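Local coordinates for protein polyhedrin (PDB 4ZQX) that forms the crystalline matrix of the occlusion bodies in which cypovirus particles are embedded, and binds ATP with magnesium, at the adenosine-5'-triphosphate site and the interface of chains A and B. Residues are numbered along the deposited sequence; one frame, centred on the assembly and turned at random. Chains: chain A/B, Polyhedrin.

Contact 1: the adenosine-5'-triphosphate site. Residues chain A 151-159, 230, 234, 236. With ATP (adenosine-5'-triphosphate), chain C; MG (magnesium ion), chain D.
The triphosphate is held by a glycine-containing loop, A:Pro153 to A:Arg158, that follows strand 150-152 and grips phosphate oxygens largely through backbone N-H groups. On the gamma-phosphate, O2G accepts from the backbone and the side chain of one residue: the N of A:Ser154 and its hydroxyl OG, the latter at 2.7 Å. That hydroxyl stands between the backbone N and the carbonyl carbon (chi1 67°), and the N-H of A:Cys159 donates to it (N to OG 3.1 Å), so a second-shell amide helps to hold the rotation of the hydroxyl and may leave its own hydrogen pointing at the phosphate. O3G is likewise gripped twice, by the amide N of A:Gly156 and by that of A:Arg158 at 2.9 Å. The A:Ser154 N also reaches the bridging O3B, whereas the A:Cys155 amide adds weak bonds to O3B and to the beta-phosphate O1B. Magnesium joins the three phosphates through O1G, O2B and O2A, and waters 1 and 2 add to a nearly square-pyramidal shell. The ion would offset part of the phosphate charge. A:Pro153 lies alongside the nucleotide, CD at the ribose O4' and CG 3.6 Å from adenine C8. Adenine is read mainly by main chain: its N6 donates to the carbonyl O of A:Ser234 at 3.0 Å, nearly straight (162° at H) but above the carbonyl plane, while A:Ser234 OG makes a weak bond to N1. Water 4 links N3 to the A:Asp151 O. Methyls touch the base, A:Ile236 CG2 reaching C6 at 3.9 Å and A:Leu230 CD1 reaching N1. The nucleotide thus spans the loop between strands 150-152 and 160-166 and the C-terminal segment beyond helix 214-225.

Contact 2: the interface of chains A and B. Residues chain A 69, 207-210; chain B 72-73, 76, 80.
Strand 207-211 of chain A runs with extended backbone against one face of helix 72-83 of chain B, presented by residues 72, 73, 76 and 80. This strand-against-helix patch joins two of the three polyhedrin copies in the deposited assembly, not as an exact two-fold, and probably helps to build the trimer. A:Trp210 carries most of the apolar contact. Its indole, with CG anti to the carbonyl carbon, meets the B:Tyr73 ring edge-to-face, the planes 86° apart; the tyrosine CD1 comes over one indole face, toward the rim, 3.6 Å from A:Trp210 CG. The opposite face carries the methyl CG2 of A:Thr208, so the indole is sandwiched between the two chains. At its far tip, CH2 meets the aliphatic CG of B:Glu72 at 4.0 Å. A:Gln69, stretched out with CG anti to the backbone N, offers its amide OE1 to the backbone N of B:Tyr73 at 3.1 Å; the donor lies above the amide carbonyl plane. Waters fill in the polar rim: water 7 joins A:Gln69 NE2 to carboxylate OE1 of B:Glu72, while water 6 joins the other carboxylate oxygen, OE2, and B:Gln76 OE1 to the backbone N and O of A:Thr208. With CG anti to the backbone N (chi1 -173°), B:Gln76 brings CG to 3.4 Å from A:Thr208 O; the bend at chi2 then turns the amide toward B:Asn80, one turn further along the helix. There B:Asn80 OD1 accepts from B:Gln76 NE2 and, at 3.0 Å, from A:Gln209 NE2; OD1 lies in the A:Gln209 amide plane, whereas both donors stand above the B:Asn80 carbonyl plane.

Contact 1: the adenosine-5'-triphosphate site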
# COMPACT_ATOMS: atom_id res chain seq x y z
N ASP A 151 22.16 2.57 21.09
CA ASP A 151 21.28 1.93 22.08
C ASP A 151 20.59 2.99 22.92
O ASP A 151 21.23 3.97 23.30
CB ASP A 151 22.05 1.00 23.03
CG ASP A 151 22.73 -0.14 22.32
OD1 ASP A 151 22.40 -0.43 21.15
OD2 ASP A 151 23.61 -0.77 22.94
N LEU A 152 19.29 2.78 23.21
CA LEU A 152 18.50 3.68 24.04
C LEU A 152 17.68 2.88 25.04
O LEU A 152 17.37 1.72 24.78
CB LEU A 152 17.56 4.54 23.20
CG LEU A 152 18.20 5.60 22.30
CD1 LEU A 152 17.13 6.34 21.53
CD2 LEU A 152 19.05 6.59 23.10
N PRO A 153 17.32 3.49 26.18
CA PRO A 153 16.54 2.75 27.18
C PRO A 153 15.17 2.34 26.68
O PRO A 153 14.50 3.16 26.04
CB PRO A 153 16.36 3.78 28.31
CG PRO A 153 17.48 4.71 28.16
CD PRO A 153 17.77 4.79 26.68
N SER A 154 14.78 1.09 26.95
CA SER A 154 13.43 0.61 26.65
C SER A 154 12.69 0.22 27.92
O SER A 154 11.66 -0.44 27.88
CB SER A 154 13.49 -0.56 25.68
OG SER A 154 14.09 -1.71 26.26
N CYS A 155 13.23 0.64 29.06
CA CYS A 155 12.55 0.50 30.34
C CYS A 155 12.26 -0.95 30.73
O CYS A 155 11.20 -1.27 31.30
CB CYS A 155 11.28 1.35 30.35
SG CYS A 155 11.61 3.11 30.20
N GLY A 156 13.22 -1.82 30.44
CA GLY A 156 13.17 -3.21 30.87
C GLY A 156 13.14 -4.19 29.71
O GLY A 156 13.34 -5.39 29.89
N GLY A 157 12.87 -3.68 28.51
CA GLY A 157 12.74 -4.53 27.35
C GLY A 157 14.06 -4.95 26.72
O GLY A 157 14.11 -5.94 25.99
N ARG A 158 15.13 -4.21 27.02
CA ARG A 158 16.42 -4.44 26.37
C ARG A 158 16.29 -4.51 24.85
O ARG A 158 16.92 -5.35 24.20
CB ARG A 158 17.05 -5.75 26.88
CG ARG A 158 17.03 -5.89 28.40
CD ARG A 158 17.59 -7.23 28.88
NE ARG A 158 16.91 -8.40 28.32
CZ ARG A 158 15.69 -8.82 28.66
NH1 ARG A 158 14.97 -8.14 29.55
NH2 ARG A 158 15.18 -9.90 28.10
N CYS A 159 15.47 -3.64 24.26
CA CYS A 159 15.12 -3.82 22.86
C CYS A 159 14.83 -2.58 22.04
O CYS A 159 14.09 -2.66 21.06
CB CYS A 159 13.92 -4.78 22.78
SG CYS A 159 12.34 -4.13 23.41
N LEU A 230 15.51 10.71 21.84
CA LEU A 230 16.69 11.45 22.25
C LEU A 230 16.64 12.82 21.58
O LEU A 230 16.41 12.90 20.37
CB LEU A 230 17.94 10.71 21.79
CG LEU A 230 19.26 11.16 22.40
CD1 LEU A 230 19.29 10.80 23.87
CD2 LEU A 230 20.45 10.53 21.68
N SER A 234 21.14 15.42 23.91
CA SER A 234 21.36 14.04 24.35
C SER A 234 20.58 13.68 25.60
O SER A 234 21.05 12.87 26.40
CB SER A 234 22.84 13.76 24.58
OG SER A 234 23.08 12.36 24.57
N ILE A 236 17.02 12.04 27.20
CA ILE A 236 15.95 11.12 26.78
C ILE A 236 14.57 11.58 27.24
O ILE A 236 14.45 12.27 28.26
CB ILE A 236 16.18 9.68 27.28
CG1 ILE A 236 16.23 9.61 28.82
CG2 ILE A 236 17.44 9.14 26.64
CD1 ILE A 236 16.40 8.18 29.35
PG ATP C . 16.76 -1.47 28.69
O1G ATP C . 18.21 -1.66 29.07
O2G ATP C . 16.50 -1.17 27.22
O3G ATP C . 15.83 -2.53 29.26
PB ATP C . 16.82 0.57 30.72
O1B ATP C . 15.70 1.48 31.17
O2B ATP C . 17.32 -0.52 31.64
O3B ATP C . 16.33 -0.05 29.32
PA ATP C . 19.60 1.47 30.57
O1A ATP C . 19.88 2.45 31.68
O2A ATP C . 20.05 0.03 30.69
O3A ATP C . 18.01 1.56 30.23
O5' ATP C . 20.27 2.09 29.22
C5' ATP C . 20.17 1.42 27.96
C4' ATP C . 21.15 2.09 27.01
O4' ATP C . 20.74 3.43 26.74
C3' ATP C . 22.56 2.18 27.58
O3' ATP C . 23.49 1.76 26.59
C2' ATP C . 22.76 3.65 27.89
O2' ATP C . 24.11 4.11 27.77
C1' ATP C . 21.85 4.32 26.88
N9 ATP C . 21.47 5.67 27.37
C8 ATP C . 20.82 5.95 28.53
N7 ATP C . 20.64 7.29 28.66
C5 ATP C . 21.19 7.87 27.58
C6 ATP C . 21.35 9.24 27.10
N6 ATP C . 20.86 10.23 27.87
N1 ATP C . 21.98 9.45 25.91
C2 ATP C . 22.45 8.42 25.18
N3 ATP C . 22.34 7.14 25.57
C4 ATP C . 21.73 6.80 26.73
MG MG D . 18.94 -1.67 30.93
O HOH W 1 17.44 -3.28 31.34
O HOH W 2 19.41 -1.45 33.25
O HOH W 3 17.26 -0.95 24.60
O HOH W 4 23.61 5.33 23.69

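Contact 2: the interface of chains A and B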
# COMPACT_ATOMS: atom_id res chain seq x y z
N GLN A 69 -3.43 21.41 4.40
CA GLN A 69 -2.49 20.43 3.88
C GLN A 69 -2.36 20.57 2.38
O GLN A 69 -3.36 20.62 1.66
CB GLN A 69 -2.92 19.01 4.22
CG GLN A 69 -1.87 17.99 3.88
CD GLN A 69 -2.24 16.59 4.31
OE1 GLN A 69 -3.32 16.36 4.86
NE2 GLN A 69 -1.34 15.64 4.08
N CYS A 207 0.37 5.00 10.71
CA CYS A 207 -0.15 6.25 11.27
C CYS A 207 0.87 7.37 11.14
O CYS A 207 2.02 7.24 11.55
CB CYS A 207 -0.55 6.07 12.74
SG CYS A 207 -1.30 7.56 13.46
N THR A 208 0.41 8.48 10.55
CA THR A 208 1.22 9.68 10.35
C THR A 208 0.68 10.76 11.26
O THR A 208 -0.54 10.98 11.33
CB THR A 208 1.11 10.19 8.89
OG1 THR A 208 1.56 9.17 7.99
CG2 THR A 208 1.93 11.47 8.67
N GLN A 209 1.58 11.46 11.96
CA GLN A 209 1.19 12.57 12.82
C GLN A 209 2.07 13.78 12.58
O GLN A 209 3.23 13.65 12.20
CB GLN A 209 1.24 12.16 14.30
CG GLN A 209 0.16 11.17 14.70
CD GLN A 209 0.37 10.63 16.11
OE1 GLN A 209 1.39 10.00 16.40
NE2 GLN A 209 -0.57 10.88 17.00
N TRP A 210 1.48 14.95 12.80
CA TRP A 210 2.14 16.24 12.63
C TRP A 210 2.22 16.92 13.99
O TRP A 210 1.25 16.93 14.73
CB TRP A 210 1.30 17.14 11.73
CG TRP A 210 1.23 16.73 10.30
CD1 TRP A 210 1.92 17.28 9.26
CD2 TRP A 210 0.41 15.70 9.73
NE1 TRP A 210 1.58 16.66 8.08
CE2 TRP A 210 0.66 15.68 8.35
CE3 TRP A 210 -0.50 14.79 10.27
CZ2 TRP A 210 0.03 14.79 7.48
CZ3 TRP A 210 -1.13 13.89 9.40
CH2 TRP A 210 -0.86 13.91 8.02
N GLU B 72 -6.10 14.48 5.56
CA GLU B 72 -5.63 13.59 6.62
C GLU B 72 -5.13 14.40 7.81
O GLU B 72 -5.31 14.00 8.94
CB GLU B 72 -4.53 12.65 6.12
CG GLU B 72 -4.06 11.67 7.19
CD GLU B 72 -3.05 10.66 6.71
OE1 GLU B 72 -2.46 10.84 5.62
OE2 GLU B 72 -2.84 9.67 7.44
N TYR B 73 -4.51 15.54 7.55
CA TYR B 73 -4.00 16.41 8.61
C TYR B 73 -5.12 16.83 9.57
O TYR B 73 -4.99 16.71 10.80
CB TYR B 73 -3.36 17.66 7.97
CG TYR B 73 -2.95 18.74 8.93
CD1 TYR B 73 -1.84 18.58 9.74
CD2 TYR B 73 -3.64 19.93 9.00
CE1 TYR B 73 -1.44 19.58 10.60
CE2 TYR B 73 -3.26 20.93 9.85
CZ TYR B 73 -2.15 20.74 10.65
OH TYR B 73 -1.76 21.74 11.51
N GLN B 76 -6.62 13.64 11.41
CA GLN B 76 -5.73 13.10 12.42
C GLN B 76 -5.70 14.02 13.63
O GLN B 76 -5.59 13.55 14.77
CB GLN B 76 -4.32 12.88 11.88
CG GLN B 76 -3.39 12.15 12.86
CD GLN B 76 -3.88 10.75 13.19
OE1 GLN B 76 -4.28 9.99 12.31
NE2 GLN B 76 -3.85 10.40 14.47
N ASN B 80 -6.35 12.59 17.41
CA ASN B 80 -5.30 12.69 18.42
C ASN B 80 -5.80 12.83 19.87
O ASN B 80 -5.25 12.23 20.79
CB ASN B 80 -4.37 13.87 18.10
CG ASN B 80 -3.35 13.56 17.00
OD1 ASN B 80 -3.14 12.41 16.61
ND2 ASN B 80 -2.71 14.61 16.50
O HOH W 5 -1.10 15.28 14.13
O HOH W 6 -2.43 8.98 10.01
O HOH W 7 -1.39 12.83 4.28

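About 26 Å separates the centres of contact 1 and contact 2, and they share no residue. Contact 1 uses the loop after strand 150-152 together with the C-terminal segment of chain A, whereas contact 2 uses strands 68-69 and 207-211 of that chain against helix 72-83 of its neighbour. Helix 214-225 lies in sequence between strand 207-211 and the adenine-binding segment, a covalent route from one to the other, although the structure alone does not show coupling. Nucleotide binding and this chain-to-chain contact therefore occupy separate surfaces, and each of the three copies in the deposited assembly can engage in both.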